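Local coordinates for protein NAD-dependent aldehyde dehydrogenase (Sinorhizobium meliloti, PDB 3U4J) that probably oxidises aldehydes to carboxylic acids, passing the electrons to NAD or NADP, at residues D61-A66 / Q233-D238; V165-P170 / M243-G248; T169-P174 / S197-G202; V193-E198 / N222-Y227. All coordinates share one frame; numbering follows the deposited sequence.

All four contacts belong to the Rossmann-like half of the chain. Contacts 2 and 4 join neighbouring strands of one sheet, their centres about 10 Å apart, and the sheet is continuous between them because I167 and V193 probably bond through their backbones. Contact 1 lies on one face of that sheet: L235 packs on V244 and G166, and A66 packs on V224. Its centre lies about 11 Å from that of contact 4 and 13 Å from that of contact 2. Contact 3 continues from the strand ends, sharing T169 and P170 with contact 2 and S197 and E198 with contact 4. The calcium site, which includes L17 and E50, lies away from all four, and the model holds no cofactor.

Contact 1: D61-A66 / Q233-D238; sequences DDVRKA and QVLAED
V63 of helix 60-75 and V234 of helix 231-237 meet where two helices pack side by side on one face of the Rossmann-like sheet. Their CG1 methyls touch at 3.7 Å. In both residues CG1 stands anti to the backbone N (chi1 179° for V63), and the two valines pass alongside each other, pointing opposite ways. V63 CG1 also reaches L235 CD2, at 4.2 Å. The local helix axes approach to 9.9 Å and cross at -43°, running broadly the same way. Helix 231-237 is the short helix between strands 221-223 and 243-247 of the sheet, whereas helix 60-75 comes from much earlier in the chain; V63 and A66 rest on V224, which follows the first of those strands. At the outer border the aliphatic part of R64 lies across V234 at about a right angle, with R64 CG 3.8 Å from V234 CG1. That same CG is 3.6 Å from D238 OD1, a carbon-to-oxygen contact. The guanidinium itself turns back along its own helix to a salt bridge with D61. R64 NE stays 4.8 Å from D238 OD1, so the two make no salt bridge, though the opposite charges probably attract weakly. D238 directs its other carboxylate oxygen to the backbone N of N240. Just past the helix, its own N still donates to V234 O at 2.8 Å.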
loop_
_atom_site.group_PDB
_atom_site.type_symbol
_atom_site.label_atom_id
_atom_site.label_comp_id
_atom_site.label_asym_id
_atom_site.label_seq_id
_atom_site.Cartn_x
_atom_site.Cartn_y
_atom_site.Cartn_z
ATOM N N ASP A 61 -24.039 29.718 20.330
ATOM C CA ASP A 61 -24.260 30.337 19.025
ATOM C C ASP A 61 -22.972 30.776 18.316
ATOM O O ASP A 61 -22.901 30.720 17.092
ATOM C CB ASP A 61 -25.210 31.532 19.147
ATOM C CG ASP A 61 -26.665 31.096 19.373
ATOM O OD1 ASP A 61 -27.122 30.161 18.680
ATOM O OD2 ASP A 61 -27.348 31.690 20.235
ATOM N N ASP A 62 -21.991 31.261 19.069
ATOM C CA ASP A 62 -20.681 31.604 18.487
ATOM C C ASP A 62 -20.073 30.354 17.813
ATOM O O ASP A 62 -19.565 30.441 16.698
ATOM C CB ASP A 62 -19.703 32.140 19.563
ATOM C CG ASP A 62 -20.141 33.504 20.165
ATOM O OD1 ASP A 62 -19.905 33.718 21.388
ATOM O OD2 ASP A 62 -20.696 34.366 19.445
ATOM N N VAL A 63 -20.176 29.203 18.482
ATOM C CA VAL A 63 -19.619 27.949 17.970
ATOM C C VAL A 63 -20.349 27.471 16.727
ATOM O O VAL A 63 -19.709 27.045 15.768
ATOM C CB VAL A 63 -19.509 26.849 19.067
ATOM C CG1 VAL A 63 -18.931 25.543 18.472
ATOM C CG2 VAL A 63 -18.615 27.330 20.190
ATOM N N ARG A 64 -21.679 27.594 16.706
ATOM C CA ARG A 64 -22.448 27.213 15.520
ATOM C C ARG A 64 -22.094 28.059 14.307
ATOM O O ARG A 64 -22.069 27.539 13.189
ATOM C CB ARG A 64 -23.963 27.255 15.789
ATOM C CG ARG A 64 -24.460 26.147 16.744
ATOM C CD ARG A 64 -26.002 26.234 16.974
ATOM N NE ARG A 64 -26.328 25.717 18.302
ATOM C CZ ARG A 64 -26.776 26.453 19.308
ATOM N NH1 ARG A 64 -27.008 27.747 19.157
ATOM N NH2 ARG A 64 -27.019 25.880 20.472
ATOM N N LYS A 65 -21.813 29.347 14.522
ATOM C CA LYS A 65 -21.289 30.213 13.452
ATOM C C LYS A 65 -19.986 29.682 12.822
ATOM O O LYS A 65 -19.806 29.759 11.612
ATOM C CB LYS A 65 -21.011 31.626 13.965
ATOM C CG LYS A 65 -22.250 32.559 13.926
ATOM C CD LYS A 65 -21.925 33.989 14.390
ATOM C CE LYS A 65 -23.221 34.777 14.735
ATOM N NZ LYS A 65 -22.894 36.042 15.477
ATOM N N ALA A 66 -19.059 29.228 13.655
ATOM C CA ALA A 66 -17.813 28.616 13.168
ATOM C C ALA A 66 -18.085 27.345 12.356
ATOM O O ALA A 66 -17.518 27.154 11.271
ATOM C CB ALA A 66 -16.917 28.303 14.343
ATOM N N GLN A 233 -20.257 20.120 23.620
ATOM C CA GLN A 233 -21.616 19.662 23.275
ATOM C C GLN A 233 -22.045 20.082 21.872
ATOM O O GLN A 233 -22.593 19.274 21.132
ATOM C CB GLN A 233 -22.659 20.138 24.297
ATOM C CG GLN A 233 -22.550 19.445 25.640
ATOM C CD GLN A 233 -23.834 19.466 26.462
ATOM O OE1 GLN A 233 -24.528 20.498 26.565
ATOM N NE2 GLN A 233 -24.146 18.323 27.081
ATOM N N VAL A 234 -21.796 21.335 21.500
ATOM C CA VAL A 234 -22.187 21.786 20.164
ATOM C C VAL A 234 -21.477 20.977 19.078
ATOM O O VAL A 234 -22.132 20.468 18.177
ATOM C CB VAL A 234 -21.973 23.292 19.947
ATOM C CG1 VAL A 234 -22.139 23.660 18.438
ATOM C CG2 VAL A 234 -22.949 24.086 20.817
ATOM N N LEU A 235 -20.154 20.843 19.177
ATOM C CA LEU A 235 -19.398 20.071 18.169
ATOM C C LEU A 235 -19.870 18.616 18.079
ATOM O O LEU A 235 -19.989 18.064 16.981
ATOM C CB LEU A 235 -17.889 20.156 18.410
ATOM C CG LEU A 235 -17.310 21.559 18.151
ATOM C CD1 LEU A 235 -15.848 21.616 18.575
ATOM C CD2 LEU A 235 -17.485 21.986 16.679
ATOM N N ALA A 236 -20.202 18.017 19.227
ATOM C CA ALA A 236 -20.644 16.628 19.221
ATOM C C ALA A 236 -22.122 16.424 18.824
ATOM O O ALA A 236 -22.503 15.325 18.352
ATOM C CB ALA A 236 -20.313 15.969 20.558
ATOM N N GLU A 237 -22.958 17.457 18.983
ATOM C CA GLU A 237 -24.357 17.309 18.523
ATOM C C GLU A 237 -24.755 18.013 17.217
ATOM O O GLU A 237 -25.728 17.606 16.590
ATOM C CB GLU A 237 -25.391 17.507 19.655
ATOM C CG GLU A 237 -25.121 18.655 20.594
ATOM C CD GLU A 237 -26.054 18.694 21.831
ATOM O OE1 GLU A 237 -25.962 17.803 22.716
ATOM O OE2 GLU A 237 -26.849 19.654 21.923
ATOM N N ASP A 238 -24.000 19.015 16.763
ATOM C CA ASP A 238 -24.454 19.797 15.613
ATOM C C ASP A 238 -24.562 18.925 14.344
ATOM O O ASP A 238 -23.613 18.237 14.002
ATOM C CB ASP A 238 -23.524 20.998 15.370
ATOM C CG ASP A 238 -24.107 22.001 14.390
ATOM O OD1 ASP A 238 -24.372 23.128 14.826
ATOM O OD2 ASP A 238 -24.322 21.690 13.204
#

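Contact 2: V165-P170 / M243-G248; sequences VGIITP and MVAFTG
G166 and A245 sit at the middle of a parallel strand pair, V165 to I168 beside M243 to F246, in register residue for residue. The strands exchange four backbone bonds of 2.8 to 3.1 Å: G166 N to M243 O, A245 N to G166 O, I168 N to A245 O and T247 N to I168 O. Of these, A245 N to G166 O is nearly straight, with 173° at the hydrogen. On the face that carries I168, its CG2, anti to the backbone N, touches F246 CD1 at 3.7 Å, and its CD1 meets V244 CG1 at 4.0 Å. G166 brings no side chain to this face, and L235 CD2 packs on its CA. Past the last bridge, P170 CD packs 3.8 Å from T247 CB at the end of the same partner strand. A water donates to both I168 O and A245 O and also bonds T247 OG1, 2.7 Å away; R181 bonds that same hydroxyl from outside the pair. Around this core, strand 191-195 continues the sheet on the far side of 165-168. Helix 250-261 packs against I168 and F246, while helix 174-187 lies on the other face, touching I167 and T247.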
loop_
_atom_site.group_PDB
_atom_site.type_symbol
_atom_site.label_atom_id
_atom_site.label_comp_id
_atom_site.label_asym_id
_atom_site.label_seq_id
_atom_site.Cartn_x
_atom_site.Cartn_y
_atom_site.Cartn_z
ATOM N N VAL A 165 -14.898 18.800 10.477
ATOM C CA VAL A 165 -14.347 18.133 11.620
ATOM C C VAL A 165 -14.215 19.107 12.786
ATOM O O VAL A 165 -13.535 20.133 12.679
ATOM C CB VAL A 165 -12.926 17.597 11.294
ATOM C CG1 VAL A 165 -12.373 16.804 12.492
ATOM C CG2 VAL A 165 -12.959 16.707 10.060
ATOM N N GLY A 166 -14.815 18.770 13.914
ATOM C CA GLY A 166 -14.535 19.505 15.155
ATOM C C GLY A 166 -13.344 18.913 15.888
ATOM O O GLY A 166 -13.343 17.731 16.214
ATOM N N ILE A 167 -12.343 19.741 16.169
ATOM C CA ILE A 167 -11.116 19.295 16.816
ATOM C C ILE A 167 -10.966 19.944 18.196
ATOM O O ILE A 167 -10.847 21.147 18.296
ATOM C CB ILE A 167 -9.890 19.619 15.926
ATOM C CG1 ILE A 167 -10.072 18.990 14.530
ATOM C CG2 ILE A 167 -8.579 19.158 16.606
ATOM C CD1 ILE A 167 -8.952 19.366 13.525
ATOM N N ILE A 168 -10.979 19.139 19.249
ATOM C CA ILE A 168 -10.910 19.621 20.641
ATOM C C ILE A 168 -9.589 19.179 21.214
ATOM O O ILE A 168 -9.264 17.976 21.195
ATOM C CB ILE A 168 -12.077 19.078 21.503
ATOM C CG1 ILE A 168 -13.408 19.443 20.844
ATOM C CG2 ILE A 168 -11.983 19.598 22.978
ATOM C CD1 ILE A 168 -14.634 18.644 21.365
ATOM N N THR A 169 -8.807 20.139 21.696
ATOM C CA THR A 169 -7.434 19.857 22.115
ATOM C C THR A 169 -7.197 20.191 23.594
ATOM O O THR A 169 -7.898 21.044 24.148
ATOM C CB THR A 169 -6.421 20.567 21.208
ATOM O OG1 THR A 169 -6.509 21.994 21.393
ATOM C CG2 THR A 169 -6.695 20.189 19.745
ATOM N N PRO A 170 -6.244 19.497 24.249
ATOM C CA PRO A 170 -6.011 19.662 25.699
ATOM C C PRO A 170 -4.973 20.715 26.030
ATOM O O PRO A 170 -4.324 21.260 25.123
ATOM C CB PRO A 170 -5.487 18.291 26.123
ATOM C CG PRO A 170 -4.676 17.865 24.958
ATOM C CD PRO A 170 -5.399 18.416 23.700
HETATM N N MSE A 243 -17.565 14.869 12.062
HETATM C CA MSE A 243 -16.640 14.140 12.894
HETATM C C MSE A 243 -16.157 14.993 14.034
HETATM O O MSE A 243 -15.935 16.189 13.859
HETATM C CB MSE A 243 -15.413 13.737 12.052
HETATM C CG MSE A 243 -14.382 12.987 12.855
HETATM SE SE MSE A 243 -13.035 12.218 11.626
HETATM C CE MSE A 243 -11.908 11.425 13.056
ATOM N N VAL A 244 -15.958 14.371 15.190
ATOM C CA VAL A 244 -15.277 15.020 16.320
ATOM C C VAL A 244 -13.986 14.281 16.616
ATOM O O VAL A 244 -13.987 13.043 16.759
ATOM C CB VAL A 244 -16.127 14.976 17.618
ATOM C CG1 VAL A 244 -15.433 15.739 18.720
ATOM C CG2 VAL A 244 -17.504 15.600 17.361
ATOM N N ALA A 245 -12.898 15.033 16.691
ATOM C CA ALA A 245 -11.585 14.491 17.020
ATOM C C ALA A 245 -11.227 15.115 18.356
ATOM O O ALA A 245 -10.918 16.303 18.411
ATOM C CB ALA A 245 -10.569 14.902 15.968
ATOM N N PHE A 246 -11.276 14.321 19.415
ATOM C CA PHE A 246 -11.080 14.805 20.782
ATOM C C PHE A 246 -9.804 14.225 21.365
ATOM O O PHE A 246 -9.510 13.023 21.187
ATOM C CB PHE A 246 -12.296 14.409 21.674
ATOM C CG PHE A 246 -12.066 14.677 23.146
ATOM C CD1 PHE A 246 -12.329 15.949 23.692
ATOM C CD2 PHE A 246 -11.532 13.682 23.970
ATOM C CE1 PHE A 246 -12.094 16.221 25.068
ATOM C CE2 PHE A 246 -11.296 13.927 25.334
ATOM C CZ PHE A 246 -11.579 15.210 25.883
ATOM N N THR A 247 -9.059 15.059 22.078
ATOM C CA THR A 247 -7.909 14.626 22.815
ATOM C C THR A 247 -8.020 15.180 24.236
ATOM O O THR A 247 -8.168 16.390 24.428
ATOM C CB THR A 247 -6.591 15.109 22.130
ATOM O OG1 THR A 247 -6.578 14.665 20.748
ATOM C CG2 THR A 247 -5.351 14.567 22.901
ATOM N N GLY A 248 -7.976 14.295 25.227
ATOM C CA GLY A 248 -8.101 14.721 26.631
ATOM C C GLY A 248 -8.380 13.529 27.521
ATOM O O GLY A 248 -7.943 12.423 27.216
HETATM O O HOH W 1 -7.938 16.408 19.148
#

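Contact 3: T169-P174 / S197-G202; sequences TPWNFP and SEFTSG
W171 CG (chi1 47°) and T200 OG1 (chi1 53°) each stand between their own backbone N and carbonyl carbon, the crowded position, and T200 OG1 lies 3.4 Å from W171 CA. The W171 torsion swings the indole alongside F199, whose phenyl edge points at the face of the five-membered ring in an offset edge-to-face pair, centroids 5.7 Å apart and planes at 74°. E198 CG lies over the centre of one face of the F199 ring, and H351 makes a second edge-to-face contact with W171. S197 OG lies 3.5 Å from W171 CB and, at the indole edge, 4.0 Å from W171 CD1. The same OG accepts from F199 N at 3.1 Å, closing an ST turn within a type I turn from S197 to T200. An alanine in place of S197 would probably leave F199 N without this acceptor and the indole edge without its hydroxyl neighbour. T200 OG1 also packs 3.4 Å from P174 CG, at the first turn of helix 174-187. In aldehyde dehydrogenases the PWN stretch carries the oxyanion-hole asparagine, here probably N172, and the S197 loop continues from the KPSE stretch, which in relatives binds cofactor. No direct hydrogen bond joins the two loops; one water donates to P170 O at 2.8 Å, accepts from S197 N at 2.9 Å, bonds T169 OG1 and reaches T200 OG1 weakly. The loops thus meet through packing, an aromatic pair and one bridging water, and their polar link probably relies on that water.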
loop_
_atom_site.group_PDB
_atom_site.type_symbol
_atom_site.label_atom_id
_atom_site.label_comp_id
_atom_site.label_asym_id
_atom_site.label_seq_id
_atom_site.Cartn_x
_atom_site.Cartn_y
_atom_site.Cartn_z
ATOM N N THR A 169 -8.807 20.139 21.696
ATOM C CA THR A 169 -7.434 19.857 22.115
ATOM C C THR A 169 -7.197 20.191 23.594
ATOM O O THR A 169 -7.898 21.044 24.148
ATOM C CB THR A 169 -6.421 20.567 21.208
ATOM O OG1 THR A 169 -6.509 21.994 21.393
ATOM C CG2 THR A 169 -6.695 20.189 19.745
ATOM N N PRO A 170 -6.244 19.497 24.249
ATOM C CA PRO A 170 -6.011 19.662 25.699
ATOM C C PRO A 170 -4.973 20.715 26.030
ATOM O O PRO A 170 -4.324 21.260 25.123
ATOM C CB PRO A 170 -5.487 18.291 26.123
ATOM C CG PRO A 170 -4.676 17.865 24.958
ATOM C CD PRO A 170 -5.399 18.416 23.700
ATOM N N TRP A 171 -4.814 20.994 27.328
ATOM C CA TRP A 171 -3.916 22.057 27.789
ATOM C C TRP A 171 -2.449 21.631 27.908
ATOM O O TRP A 171 -1.575 22.466 28.088
ATOM C CB TRP A 171 -4.410 22.586 29.136
ATOM C CG TRP A 171 -4.772 21.487 30.148
ATOM C CD1 TRP A 171 -6.037 21.031 30.475
ATOM C CD2 TRP A 171 -3.854 20.732 30.953
ATOM N NE1 TRP A 171 -5.944 20.035 31.439
ATOM C CE2 TRP A 171 -4.621 19.852 31.761
ATOM C CE3 TRP A 171 -2.464 20.732 31.089
ATOM C CZ2 TRP A 171 -4.031 18.971 32.673
ATOM C CZ3 TRP A 171 -1.877 19.872 32.031
ATOM C CH2 TRP A 171 -2.666 19.007 32.802
ATOM N N ASN A 172 -2.170 20.345 27.795
ATOM C CA ASN A 172 -0.801 19.902 28.042
ATOM C C ASN A 172 0.151 20.085 26.866
ATOM O O ASN A 172 1.325 20.407 27.077
ATOM C CB ASN A 172 -0.761 18.479 28.595
ATOM C CG ASN A 172 -1.307 17.419 27.616
ATOM O OD1 ASN A 172 -2.063 17.717 26.675
ATOM N ND2 ASN A 172 -0.934 16.156 27.858
ATOM N N PHE A 173 -0.346 19.870 25.653
ATOM C CA PHE A 173 0.461 20.068 24.432
ATOM C C PHE A 173 -0.392 20.755 23.359
ATOM O O PHE A 173 -0.736 20.142 22.346
ATOM C CB PHE A 173 0.966 18.730 23.874
ATOM C CG PHE A 173 1.913 17.997 24.780
ATOM C CD1 PHE A 173 3.257 18.339 24.817
ATOM C CD2 PHE A 173 1.453 16.957 25.571
ATOM C CE1 PHE A 173 4.156 17.637 25.673
ATOM C CE2 PHE A 173 2.319 16.251 26.429
ATOM C CZ PHE A 173 3.674 16.589 26.464
ATOM N N PRO A 174 -0.754 22.015 23.584
ATOM C CA PRO A 174 -1.763 22.594 22.693
ATOM C C PRO A 174 -1.287 22.696 21.258
ATOM O O PRO A 174 -2.037 22.314 20.353
ATOM C CB PRO A 174 -1.999 23.991 23.263
ATOM C CG PRO A 174 -1.539 23.900 24.692
ATOM C CD PRO A 174 -0.341 22.962 24.625
ATOM N N SER A 197 -8.003 24.283 24.743
ATOM C CA SER A 197 -8.348 24.427 26.141
ATOM C C SER A 197 -8.520 25.893 26.543
ATOM O O SER A 197 -7.795 26.766 26.087
ATOM C CB SER A 197 -7.257 23.806 27.016
ATOM O OG SER A 197 -7.488 24.163 28.358
ATOM N N GLU A 198 -9.477 26.128 27.436
ATOM C CA GLU A 198 -9.682 27.424 28.107
ATOM C C GLU A 198 -8.422 27.986 28.736
ATOM O O GLU A 198 -8.301 29.209 28.889
ATOM C CB GLU A 198 -10.747 27.267 29.203
ATOM C CG GLU A 198 -10.279 26.355 30.351
ATOM C CD GLU A 198 -11.432 25.825 31.217
ATOM O OE1 GLU A 198 -11.495 26.234 32.390
ATOM O OE2 GLU A 198 -12.262 25.019 30.722
ATOM N N PHE A 199 -7.510 27.113 29.168
ATOM C CA PHE A 199 -6.220 27.567 29.710
ATOM C C PHE A 199 -5.160 27.996 28.686
ATOM O O PHE A 199 -4.210 28.682 29.055
ATOM C CB PHE A 199 -5.555 26.485 30.585
ATOM C CG PHE A 199 -6.401 26.030 31.743
ATOM C CD1 PHE A 199 -6.922 26.956 32.650
ATOM C CD2 PHE A 199 -6.678 24.692 31.923
ATOM C CE1 PHE A 199 -7.705 26.542 33.742
ATOM C CE2 PHE A 199 -7.460 24.255 33.007
ATOM C CZ PHE A 199 -7.979 25.186 33.915
ATOM N N THR A 200 -5.278 27.551 27.441
ATOM C CA THR A 200 -4.115 27.573 26.529
ATOM C C THR A 200 -4.542 27.800 25.082
ATOM O O THR A 200 -4.318 26.964 24.208
ATOM C CB THR A 200 -3.291 26.274 26.605
ATOM O OG1 THR A 200 -4.156 25.152 26.412
ATOM C CG2 THR A 200 -2.602 26.113 27.976
ATOM N N SER A 201 -5.167 28.933 24.823
ATOM C CA SER A 201 -5.710 29.157 23.501
ATOM C C SER A 201 -4.809 29.968 22.577
ATOM O O SER A 201 -5.065 30.037 21.395
ATOM C CB SER A 201 -7.092 29.801 23.624
ATOM O OG SER A 201 -7.984 28.893 24.247
ATOM N N GLY A 202 -3.758 30.563 23.116
ATOM C CA GLY A 202 -2.967 31.540 22.376
ATOM C C GLY A 202 -2.269 30.952 21.163
ATOM O O GLY A 202 -2.397 31.481 20.051
HETATM O O HOH W 2 -5.352 23.438 23.771
#

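Contact 4: V193-E198 / N222-Y227; sequences VLKPSE and NVVTGY
K195 NZ bonds G226 O at 2.9 Å, from well above the carbonyl plane, and so ties together two segments running broadly the same way. The lysine gets there by passing V224 at about a right angle and bending at chi2 (-89°), which carries its ammonium along the second segment. NZ also bonds P196 O, at 2.8 Å. Two carbonyls hold the ammonium, with a weak third from Y227 O, and a water between P196 O and G226 N adds a further tie. A methionine in place of K195 would probably leave G226 O without its donor and hold the G226 backbone less firmly. Within the paired part, V224 CG2 meets V193 CG1 at 3.8 Å, and A66 of helix 60-75 packs on both valines. The backbones bond beside them, L194 N giving to N222 O at 2.8 Å and V224 N to L194 O at 3.0 Å. Farther on, E198 CB lies 3.4 Å from G226 O, and its carboxylate crosses Y227 with OE1 at the ring edge, 3.5 Å from Y227 CD1. G226 has backbone angles that call for glycine. The segments leave the two strands of a beta-alpha-beta unit, made of strand 191-195, helix 202-214 and strand 221-223, in a Rossmann-like domain; in relatives, the lysine and glutamate of such a KPSE stretch border the cofactor ribose.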
loop_
_atom_site.group_PDB
_atom_site.type_symbol
_atom_site.label_atom_id
_atom_site.label_comp_id
_atom_site.label_asym_id
_atom_site.label_seq_id
_atom_site.Cartn_x
_atom_site.Cartn_y
_atom_site.Cartn_z
ATOM N N VAL A 193 -13.172 23.107 12.742
ATOM C CA VAL A 193 -13.317 24.046 13.827
ATOM C C VAL A 193 -12.478 23.522 14.974
ATOM O O VAL A 193 -12.716 22.414 15.482
ATOM C CB VAL A 193 -14.812 24.232 14.272
ATOM C CG1 VAL A 193 -14.912 25.189 15.448
ATOM C CG2 VAL A 193 -15.667 24.758 13.093
ATOM N N LEU A 194 -11.494 24.321 15.362
ATOM C CA LEU A 194 -10.529 23.965 16.393
ATOM C C LEU A 194 -10.963 24.612 17.694
ATOM O O LEU A 194 -11.161 25.828 17.737
ATOM C CB LEU A 194 -9.119 24.486 16.026
ATOM C CG LEU A 194 -7.957 24.265 17.021
ATOM C CD1 LEU A 194 -7.778 22.789 17.298
ATOM C CD2 LEU A 194 -6.646 24.850 16.523
ATOM N N LYS A 195 -11.097 23.792 18.740
ATOM C CA LYS A 195 -11.412 24.257 20.084
ATOM C C LYS A 195 -10.290 23.904 21.081
ATOM O O LYS A 195 -10.209 22.759 21.539
ATOM C CB LYS A 195 -12.728 23.626 20.536
ATOM C CG LYS A 195 -13.428 24.418 21.632
ATOM C CD LYS A 195 -12.997 24.001 22.963
ATOM C CE LYS A 195 -13.255 25.133 23.955
ATOM N NZ LYS A 195 -12.469 24.791 25.157
ATOM N N PRO A 196 -9.392 24.856 21.383
ATOM C CA PRO A 196 -8.341 24.508 22.350
ATOM C C PRO A 196 -8.824 24.707 23.788
ATOM O O PRO A 196 -9.931 25.233 24.020
ATOM C CB PRO A 196 -7.223 25.479 22.014
ATOM C CG PRO A 196 -7.956 26.698 21.462
ATOM C CD PRO A 196 -9.208 26.207 20.815
ATOM N N SER A 197 -8.003 24.283 24.743
ATOM C CA SER A 197 -8.348 24.427 26.141
ATOM C C SER A 197 -8.520 25.893 26.543
ATOM O O SER A 197 -7.795 26.766 26.087
ATOM C CB SER A 197 -7.257 23.806 27.016
ATOM O OG SER A 197 -7.488 24.163 28.358
ATOM N N GLU A 198 -9.477 26.128 27.436
ATOM C CA GLU A 198 -9.682 27.424 28.107
ATOM C C GLU A 198 -8.422 27.986 28.736
ATOM O O GLU A 198 -8.301 29.209 28.889
ATOM C CB GLU A 198 -10.747 27.267 29.203
ATOM C CG GLU A 198 -10.279 26.355 30.351
ATOM C CD GLU A 198 -11.432 25.825 31.217
ATOM O OE1 GLU A 198 -11.495 26.234 32.390
ATOM O OE2 GLU A 198 -12.262 25.019 30.722
ATOM N N ASN A 222 -10.995 27.329 11.308
ATOM C CA ASN A 222 -11.643 28.276 12.219
ATOM C C ASN A 222 -11.234 27.889 13.630
ATOM O O ASN A 222 -10.978 26.705 13.889
ATOM C CB ASN A 222 -13.172 28.112 12.124
ATOM C CG ASN A 222 -13.678 28.251 10.716
ATOM O OD1 ASN A 222 -13.843 29.358 10.226
ATOM N ND2 ASN A 222 -13.938 27.124 10.055
ATOM N N VAL A 223 -11.200 28.860 14.543
ATOM C CA VAL A 223 -10.878 28.551 15.932
ATOM C C VAL A 223 -11.877 29.259 16.848
ATOM O O VAL A 223 -12.124 30.449 16.676
ATOM C CB VAL A 223 -9.453 28.993 16.324
ATOM C CG1 VAL A 223 -9.110 28.607 17.770
ATOM C CG2 VAL A 223 -8.460 28.299 15.451
ATOM N N VAL A 224 -12.379 28.521 17.841
ATOM C CA VAL A 224 -13.278 29.064 18.852
ATOM C C VAL A 224 -12.671 28.770 20.222
ATOM O O VAL A 224 -11.935 27.790 20.390
ATOM C CB VAL A 224 -14.722 28.494 18.721
ATOM C CG1 VAL A 224 -15.365 28.969 17.428
ATOM C CG2 VAL A 224 -14.730 26.958 18.784
ATOM N N THR A 225 -12.960 29.637 21.187
ATOM C CA THR A 225 -12.397 29.518 22.522
ATOM C C THR A 225 -13.521 29.619 23.560
ATOM O O THR A 225 -14.599 30.193 23.299
ATOM C CB THR A 225 -11.320 30.599 22.785
ATOM O OG1 THR A 225 -11.892 31.912 22.615
ATOM C CG2 THR A 225 -10.136 30.436 21.794
ATOM N N GLY A 226 -13.271 29.070 24.734
ATOM C CA GLY A 226 -14.310 29.038 25.740
ATOM C C GLY A 226 -14.099 27.907 26.721
ATOM O O GLY A 226 -13.044 27.228 26.711
ATOM N N TYR A 227 -15.105 27.679 27.564
ATOM C CA TYR A 227 -15.003 26.569 28.501
ATOM C C TYR A 227 -15.247 25.247 27.780
ATOM O O TYR A 227 -15.504 25.242 26.554
ATOM C CB TYR A 227 -15.941 26.794 29.694
ATOM C CG TYR A 227 -15.509 27.969 30.517
ATOM C CD1 TYR A 227 -14.362 27.903 31.305
ATOM C CD2 TYR A 227 -16.238 29.159 30.510
ATOM C CE1 TYR A 227 -13.952 29.001 32.070
ATOM C CE2 TYR A 227 -15.833 30.262 31.272
ATOM C CZ TYR A 227 -14.700 30.168 32.050
ATOM O OH TYR A 227 -14.285 31.241 32.822
HETATM O O HOH W 3 -10.528 28.023 24.627
#